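Local structure of cytochrome c (Shewanella violacea, 6A3L) at residues 87-92 and 113-118; 94-99 and 109-114. The protein probably carries electrons, holding a covalently attached heme c in a four-helix bundle of the cytochrome c' family. All coordinates share one frame; numbering follows the deposited sequence.

Contact 1 (87-92 and 113-118). With HEC (heme c), chain C.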
loop_
_atom_site.group_PDB
_atom_site.type_symbol
_atom_site.label_atom_id
_atom_site.label_comp_id
_atom_site.label_asym_id
_atom_site.label_seq_id
_atom_site.Cartn_x
_atom_site.Cartn_y
_atom_site.Cartn_z
ATOM N N VAL A 87 -1.065 -15.069 6.280
ATOM C CA VAL A 87 -0.418 -15.740 5.154
ATOM C C VAL A 87 -1.464 -16.258 4.177
ATOM O O VAL A 87 -1.283 -16.187 2.951
ATOM C CB VAL A 87 0.488 -16.884 5.654
ATOM C CG1 VAL A 87 1.091 -17.638 4.477
ATOM C CG2 VAL A 87 1.576 -16.356 6.556
ATOM N N SER A 88 -2.587 -16.771 4.706
ATOM C CA SER A 88 -3.688 -17.209 3.853
ATOM C C SER A 88 -4.287 -16.047 3.073
ATOM O O SER A 88 -4.650 -16.203 1.899
ATOM C CB SER A 88 -4.773 -17.889 4.693
ATOM O OG SER A 88 -4.491 -19.254 4.870
ATOM N N LEU A 89 -4.441 -14.887 3.720
ATOM C CA LEU A 89 -4.930 -13.724 2.989
ATOM C C LEU A 89 -4.040 -13.447 1.789
ATOM O O LEU A 89 -4.532 -13.121 0.704
ATOM C CB LEU A 89 -4.990 -12.496 3.899
ATOM C CG LEU A 89 -5.408 -11.167 3.250
ATOM C CD1 LEU A 89 -6.883 -11.149 2.810
ATOM C CD2 LEU A 89 -5.123 -10.033 4.177
ATOM N N GLN A 90 -2.724 -13.570 1.969
ATOM C CA GLN A 90 -1.797 -13.351 0.866
ATOM C C GLN A 90 -1.991 -14.389 -0.224
ATOM O O GLN A 90 -2.138 -14.046 -1.403
ATOM C CB GLN A 90 -0.365 -13.358 1.395
ATOM C CG GLN A 90 -0.092 -12.227 2.374
ATOM C CD GLN A 90 1.144 -12.459 3.223
ATOM O OE1 GLN A 90 1.845 -13.460 3.068
ATOM N NE2 GLN A 90 1.431 -11.516 4.114
ATOM N N ASP A 91 -2.042 -15.667 0.157
ATOM C CA ASP A 91 -2.238 -16.715 -0.843
ATOM C C ASP A 91 -3.555 -16.523 -1.587
ATOM O O ASP A 91 -3.597 -16.625 -2.821
ATOM C CB ASP A 91 -2.175 -18.104 -0.189
ATOM C CG ASP A 91 -0.758 -18.478 0.267
ATOM O OD1 ASP A 91 0.184 -17.688 0.024
ATOM O OD2 ASP A 91 -0.576 -19.577 0.832
ATOM N N ASN A 92 -4.638 -16.228 -0.857
ATOM C CA ASN A 92 -5.922 -15.969 -1.507
ATOM C C ASN A 92 -5.874 -14.718 -2.385
ATOM O O ASN A 92 -6.519 -14.675 -3.438
ATOM C CB ASN A 92 -7.020 -15.823 -0.463
ATOM C CG ASN A 92 -7.272 -17.105 0.283
ATOM O OD1 ASN A 92 -6.681 -18.138 -0.023
ATOM N ND2 ASN A 92 -8.167 -17.052 1.257
ATOM N N MET A 113 -14.370 -14.301 -3.355
ATOM C CA MET A 113 -15.048 -14.632 -2.104
ATOM C C MET A 113 -14.121 -15.341 -1.132
ATOM O O MET A 113 -14.249 -15.182 0.089
ATOM C CB MET A 113 -16.256 -15.527 -2.398
ATOM C CG MET A 113 -17.436 -14.827 -3.046
ATOM S SD MET A 113 -18.284 -13.649 -1.975
ATOM C CE MET A 113 -18.664 -12.349 -3.156
ATOM N N LYS A 114 -13.214 -16.160 -1.648
ATOM C CA LYS A 114 -12.216 -16.770 -0.783
ATOM C C LYS A 114 -11.364 -15.701 -0.096
ATOM O O LYS A 114 -10.895 -15.916 1.028
ATOM C CB LYS A 114 -11.349 -17.735 -1.600
ATOM C CG LYS A 114 -10.368 -18.572 -0.791
ATOM C CD LYS A 114 -9.892 -19.779 -1.589
ATOM C CE LYS A 114 -8.918 -20.641 -0.793
ATOM N NZ LYS A 114 -8.526 -21.883 -1.535
ATOM N N VAL A 115 -11.130 -14.558 -0.758
ATOM C CA VAL A 115 -10.457 -13.449 -0.088
ATOM C C VAL A 115 -11.397 -12.792 0.911
ATOM O O VAL A 115 -11.016 -12.491 2.049
ATOM C CB VAL A 115 -9.925 -12.415 -1.105
ATOM C CG1 VAL A 115 -9.295 -11.245 -0.365
ATOM C CG2 VAL A 115 -8.938 -13.039 -2.069
ATOM N N ALA A 116 -12.630 -12.517 0.485
ATOM C CA ALA A 116 -13.582 -11.881 1.390
ATOM C C ALA A 116 -13.729 -12.709 2.658
ATOM O O ALA A 116 -13.885 -12.163 3.759
ATOM C CB ALA A 116 -14.935 -11.685 0.698
ATOM N N LYS A 117 -13.672 -14.035 2.516
ATOM C CA LYS A 117 -13.763 -14.914 3.674
ATOM C C LYS A 117 -12.576 -14.698 4.609
ATOM O O LYS A 117 -12.742 -14.719 5.829
ATOM C CB LYS A 117 -13.851 -16.377 3.186
ATOM C CG LYS A 117 -13.960 -17.452 4.261
ATOM C CD LYS A 117 -14.531 -18.774 3.687
ATOM C CE LYS A 117 -13.612 -19.993 3.923
ATOM N NZ LYS A 117 -13.690 -20.568 5.309
ATOM N N SER A 118 -11.393 -14.395 4.063
ATOM C CA SER A 118 -10.244 -14.058 4.912
ATOM C C SER A 118 -10.496 -12.795 5.713
ATOM O O SER A 118 -10.257 -12.757 6.926
ATOM C CB SER A 118 -8.980 -13.889 4.072
ATOM O OG SER A 118 -8.241 -15.096 3.989
HETATM FE FE HEC C . -8.586 -6.252 8.359
HETATM C CHA HEC C . -8.538 -3.501 10.480
HETATM C CHB HEC C . -10.057 -4.360 5.932
HETATM C CHC HEC C . -8.021 -8.750 5.991
HETATM C CHD HEC C . -6.973 -8.081 10.707
HETATM N NA HEC C . -9.161 -4.302 8.242
HETATM C C1A HEC C . -9.090 -3.347 9.236
HETATM C C2A HEC C . -9.721 -2.162 8.731
HETATM C C3A HEC C . -10.134 -2.388 7.479
HETATM C C4A HEC C . -9.788 -3.744 7.139
HETATM C CMA HEC C . -10.869 -1.384 6.555
HETATM C CAA HEC C . -9.852 -0.848 9.507
HETATM C CBA HEC C . -8.499 -0.136 9.329
HETATM C CGA HEC C . -8.661 1.278 9.820
HETATM O O1A HEC C . -9.106 2.105 8.991
HETATM O O2A HEC C . -8.378 1.574 11.010
HETATM N NB HEC C . -8.915 -6.504 6.287
HETATM C C1B HEC C . -9.647 -5.612 5.526
HETATM C C2B HEC C . -9.907 -6.222 4.240
HETATM C C3B HEC C . -9.365 -7.456 4.238
HETATM C C4B HEC C . -8.718 -7.646 5.530
HETATM C CMB HEC C . -10.709 -5.511 3.124
HETATM C CAB HEC C . -9.363 -8.488 3.076
HETATM C CBB HEC C . -9.240 -8.086 1.798
HETATM N NC HEC C . -7.644 -8.046 8.347
HETATM C C1C HEC C . -7.579 -8.950 7.296
HETATM C C2C HEC C . -6.954 -10.161 7.798
HETATM C C3C HEC C . -6.685 -10.003 9.107
HETATM C C4C HEC C . -7.098 -8.654 9.464
HETATM C CMC HEC C . -6.724 -11.418 6.930
HETATM C CAC HEC C . -6.019 -11.007 10.091
HETATM C CBC HEC C . -5.059 -11.854 9.694
HETATM N ND HEC C . -7.884 -5.839 10.235
HETATM C C1D HEC C . -7.255 -6.776 11.037
HETATM C C2D HEC C . -6.951 -6.151 12.296
HETATM C C3D HEC C . -7.383 -4.881 12.247
HETATM C C4D HEC C . -7.983 -4.664 10.950
HETATM C CMD HEC C . -6.250 -6.864 13.477
HETATM C CAD HEC C . -7.256 -3.821 13.368
HETATM C CBD HEC C . -6.145 -2.805 13.064
HETATM C CGD HEC C . -6.070 -1.784 14.177
HETATM O O1D HEC C . -7.023 -0.987 14.338
HETATM O O2D HEC C . -5.064 -1.765 14.919
#
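In N92 the first torsion sets CG beside the backbone N and anti to the carbonyl carbon (chi1 -66°), and chi2 near 0° then leaves ND2 and OD1 to meet K114; in L89 the CG is anti to the backbone N, and both methyls meet the heme. The N92 amide contact is made by ND2, 3.0 Å from the carbonyl O of K114. Its N-H...O angle of 120° makes this a weak, bent hydrogen bond, and the same carbonyl also receives a weak bond from S118 N in its own helix. The other branch, OD1, lies 3.4 Å from K114 CE, where the two side chains cross at about a right angle and the extended lysine methylenes run past the flat amide. An alanine here would probably leave the K114 carbonyl without its donor from helix 79-99 and take away the amide that the lysine chain crosses. Backbones come close here: N92 and V115 have CA atoms 5.4 Å apart. The CG2 methyl of V115 packs tightly against the N92 carbonyl, CG2 to O 3.2 Å.

Nearer the heme the contact turns apolar. L89 CD1 lies 3.7 Å from S118 CB, while L89 CD2 reaches within 3.5 Å of the heme methyl CMC. From helix 105-126, V115 CG1 approaches heme CBB at 3.8 Å, so both helices supply wall to the same edge of the porphyrin. L89 also packs on M20, and V115 on F24, both from helix 6-31. With axes 9.0 Å apart and running at 162°, this is an antiparallel helix pair of the cytochrome c' four-helix bundle, its second member leading into the C119, C122, H123 heme-attachment motif.

Contact 2 (94-99 and 109-114); sequences AALLLA and KQSFMK
L96 and F112 make the main apolar contact, with the S111 side chain turned toward helix 79-99. The CG of L96 is anti to the backbone N (chi1 -177°), and from there CD1 reaches the start of F112: it is 3.6 Å from F112 N and 4.2 Å from F112 CB. One methyl of the leucine, CD1, thus meets the backbone and CB of F112, and the other, CD2, comes obliquely to the ring, which also stacks with F24. The F112 side chain touches M27 and L31 of helix 6-31. L96 rests on M27 as well, which makes that methionine a common neighbour of both residues. A smaller apolar contact joins A99 CB to S111 CB at 4.1 Å.

The polar side consists of one hydroxyl. S111 OG, anti to its backbone N (chi1 -167°), extends onto the backbone of helix 79-99 and stands 3.5 Å from L96 CA. L96 N is equally near, but the angle is poor and no hydrogen bond results. The methyl of A95 flanks the same oxygen, with CB 4.0 Å from OG.

Backbone proximity follows from these small groups. The CA atoms of L96 and S111 are 5.4 Å apart, and the short axes approach to 8.8 Å at 164°, close to antiparallel. A99 also touches L107 and L108 of helix 105-126.

No hydrogen bond crosses between 94-99 and 109-114, so the pairing here rests on close van der Waals fit: two alanines and a serine admit the backbones to each other, and L96 packs beside them.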
loop_
_atom_site.group_PDB
_atom_site.type_symbol
_atom_site.label_atom_id
_atom_site.label_comp_id
_atom_site.label_asym_id
_atom_site.label_seq_id
_atom_site.Cartn_x
_atom_site.Cartn_y
_atom_site.Cartn_z
ATOM N N ALA A 94 -3.149 -13.614 -3.886
ATOM C CA ALA A 94 -2.350 -14.004 -5.045
ATOM C C ALA A 94 -3.170 -14.835 -6.016
ATOM O O ALA A 94 -2.993 -14.735 -7.237
ATOM C CB ALA A 94 -1.105 -14.776 -4.604
ATOM N N ALA A 95 -4.052 -15.686 -5.488
ATOM C CA ALA A 95 -4.935 -16.458 -6.352
ATOM C C ALA A 95 -5.899 -15.550 -7.103
ATOM O O ALA A 95 -6.160 -15.763 -8.294
ATOM C CB ALA A 95 -5.702 -17.496 -5.517
ATOM N N LEU A 96 -6.449 -14.540 -6.420
ATOM C CA LEU A 96 -7.364 -13.599 -7.073
ATOM C C LEU A 96 -6.693 -12.880 -8.236
ATOM O O LEU A 96 -7.321 -12.640 -9.282
ATOM C CB LEU A 96 -7.877 -12.563 -6.059
ATOM C CG LEU A 96 -8.901 -11.542 -6.583
ATOM C CD1 LEU A 96 -10.087 -12.288 -7.198
ATOM C CD2 LEU A 96 -9.399 -10.638 -5.465
ATOM N N LEU A 97 -5.428 -12.488 -8.048
ATOM C CA LEU A 97 -4.681 -11.802 -9.097
ATOM C C LEU A 97 -4.492 -12.694 -10.312
ATOM O O LEU A 97 -4.490 -12.214 -11.455
ATOM C CB LEU A 97 -3.325 -11.348 -8.549
ATOM C CG LEU A 97 -2.363 -10.663 -9.536
ATOM C CD1 LEU A 97 -3.037 -9.542 -10.294
ATOM C CD2 LEU A 97 -1.147 -10.152 -8.793
ATOM N N LEU A 98 -4.297 -13.995 -10.080
ATOM C CA LEU A 98 -4.146 -14.928 -11.192
ATOM C C LEU A 98 -5.468 -15.099 -11.928
ATOM O O LEU A 98 -5.503 -15.137 -13.161
ATOM C CB LEU A 98 -3.640 -16.277 -10.677
ATOM C CG LEU A 98 -2.672 -17.045 -11.595
ATOM C CD1 LEU A 98 -2.219 -18.350 -10.941
ATOM C CD2 LEU A 98 -3.208 -17.296 -13.009
ATOM N N ALA A 99 -6.567 -15.176 -11.178
ATOM C CA ALA A 99 -7.886 -15.286 -11.782
ATOM C C ALA A 99 -8.198 -14.073 -12.648
ATOM O O ALA A 99 -8.781 -14.208 -13.730
ATOM C CB ALA A 99 -8.934 -15.437 -10.685
ATOM N N LYS A 109 -15.648 -14.503 -9.345
ATOM C CA LYS A 109 -16.491 -14.338 -8.173
ATOM C C LYS A 109 -16.035 -15.231 -7.026
ATOM O O LYS A 109 -15.911 -14.768 -5.887
ATOM C CB LYS A 109 -17.950 -14.629 -8.541
ATOM C CG LYS A 109 -18.502 -13.646 -9.566
ATOM C CD LYS A 109 -19.985 -13.842 -9.847
ATOM C CE LYS A 109 -20.512 -12.708 -10.731
ATOM N NZ LYS A 109 -21.884 -12.954 -11.254
ATOM N N GLN A 110 -15.760 -16.509 -7.301
ATOM C CA GLN A 110 -15.422 -17.404 -6.195
ATOM C C GLN A 110 -14.037 -17.092 -5.630
ATOM O O GLN A 110 -13.847 -17.097 -4.408
ATOM C CB GLN A 110 -15.578 -18.869 -6.624
ATOM C CG GLN A 110 -14.342 -19.579 -7.144
ATOM C CD GLN A 110 -14.646 -21.011 -7.566
ATOM O OE1 GLN A 110 -15.802 -21.367 -7.821
ATOM N NE2 GLN A 110 -13.610 -21.841 -7.632
ATOM N N SER A 111 -13.057 -16.798 -6.486
ATOM C CA SER A 111 -11.744 -16.462 -5.955
ATOM C C SER A 111 -11.782 -15.148 -5.175
ATOM O O SER A 111 -11.056 -14.986 -4.184
ATOM C CB SER A 111 -10.730 -16.403 -7.088
ATOM O OG SER A 111 -9.416 -16.377 -6.560
ATOM N N PHE A 112 -12.648 -14.221 -5.589
ATOM C CA PHE A 112 -12.902 -13.015 -4.812
ATOM C C PHE A 112 -13.439 -13.346 -3.430
ATOM O O PHE A 112 -13.029 -12.739 -2.431
ATOM C CB PHE A 112 -13.903 -12.139 -5.559
ATOM C CG PHE A 112 -14.361 -10.934 -4.788
ATOM C CD1 PHE A 112 -13.709 -9.718 -4.926
ATOM C CD2 PHE A 112 -15.464 -11.004 -3.945
ATOM C CE1 PHE A 112 -14.139 -8.602 -4.227
ATOM C CE2 PHE A 112 -15.898 -9.889 -3.243
ATOM C CZ PHE A 112 -15.237 -8.686 -3.397
ATOM N N MET A 113 -14.370 -14.301 -3.355
ATOM C CA MET A 113 -15.048 -14.632 -2.104
ATOM C C MET A 113 -14.121 -15.341 -1.132
ATOM O O MET A 113 -14.249 -15.182 0.089
ATOM C CB MET A 113 -16.256 -15.527 -2.398
ATOM C CG MET A 113 -17.436 -14.827 -3.046
ATOM S SD MET A 113 -18.284 -13.649 -1.975
ATOM C CE MET A 113 -18.664 -12.349 -3.156
ATOM N N LYS A 114 -13.214 -16.160 -1.648
ATOM C CA LYS A 114 -12.216 -16.770 -0.783
ATOM C C LYS A 114 -11.364 -15.701 -0.096
ATOM O O LYS A 114 -10.895 -15.916 1.028
ATOM C CB LYS A 114 -11.349 -17.735 -1.600
ATOM C CG LYS A 114 -10.368 -18.572 -0.791
ATOM C CD LYS A 114 -9.892 -19.779 -1.589
ATOM C CE LYS A 114 -8.918 -20.641 -0.793
ATOM N NZ LYS A 114 -8.526 -21.883 -1.535
#

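Both contacts join helix 79-99 to helix 105-126, two consecutive members of the helical bundle. Along the chain the order is 87-92, 94-99, 109-114, 113-118, so contact 2 comes on the turn side of contact 1, overlapping it at M113 and K114. Their centres are 8 Å apart, and they touch: V115 CG2 of contact 1 packs on L96 CB of contact 2 at 4.2 Å. Contact 1 lies about 8 Å, and contact 2 about 13 Å, from the chain centre, measured centre to centre. The two touching contacts form one stretch of interface, with no hydrogen bond between 94-99 and 109-114, leading toward the heme pocket at 87-92 and 113-118.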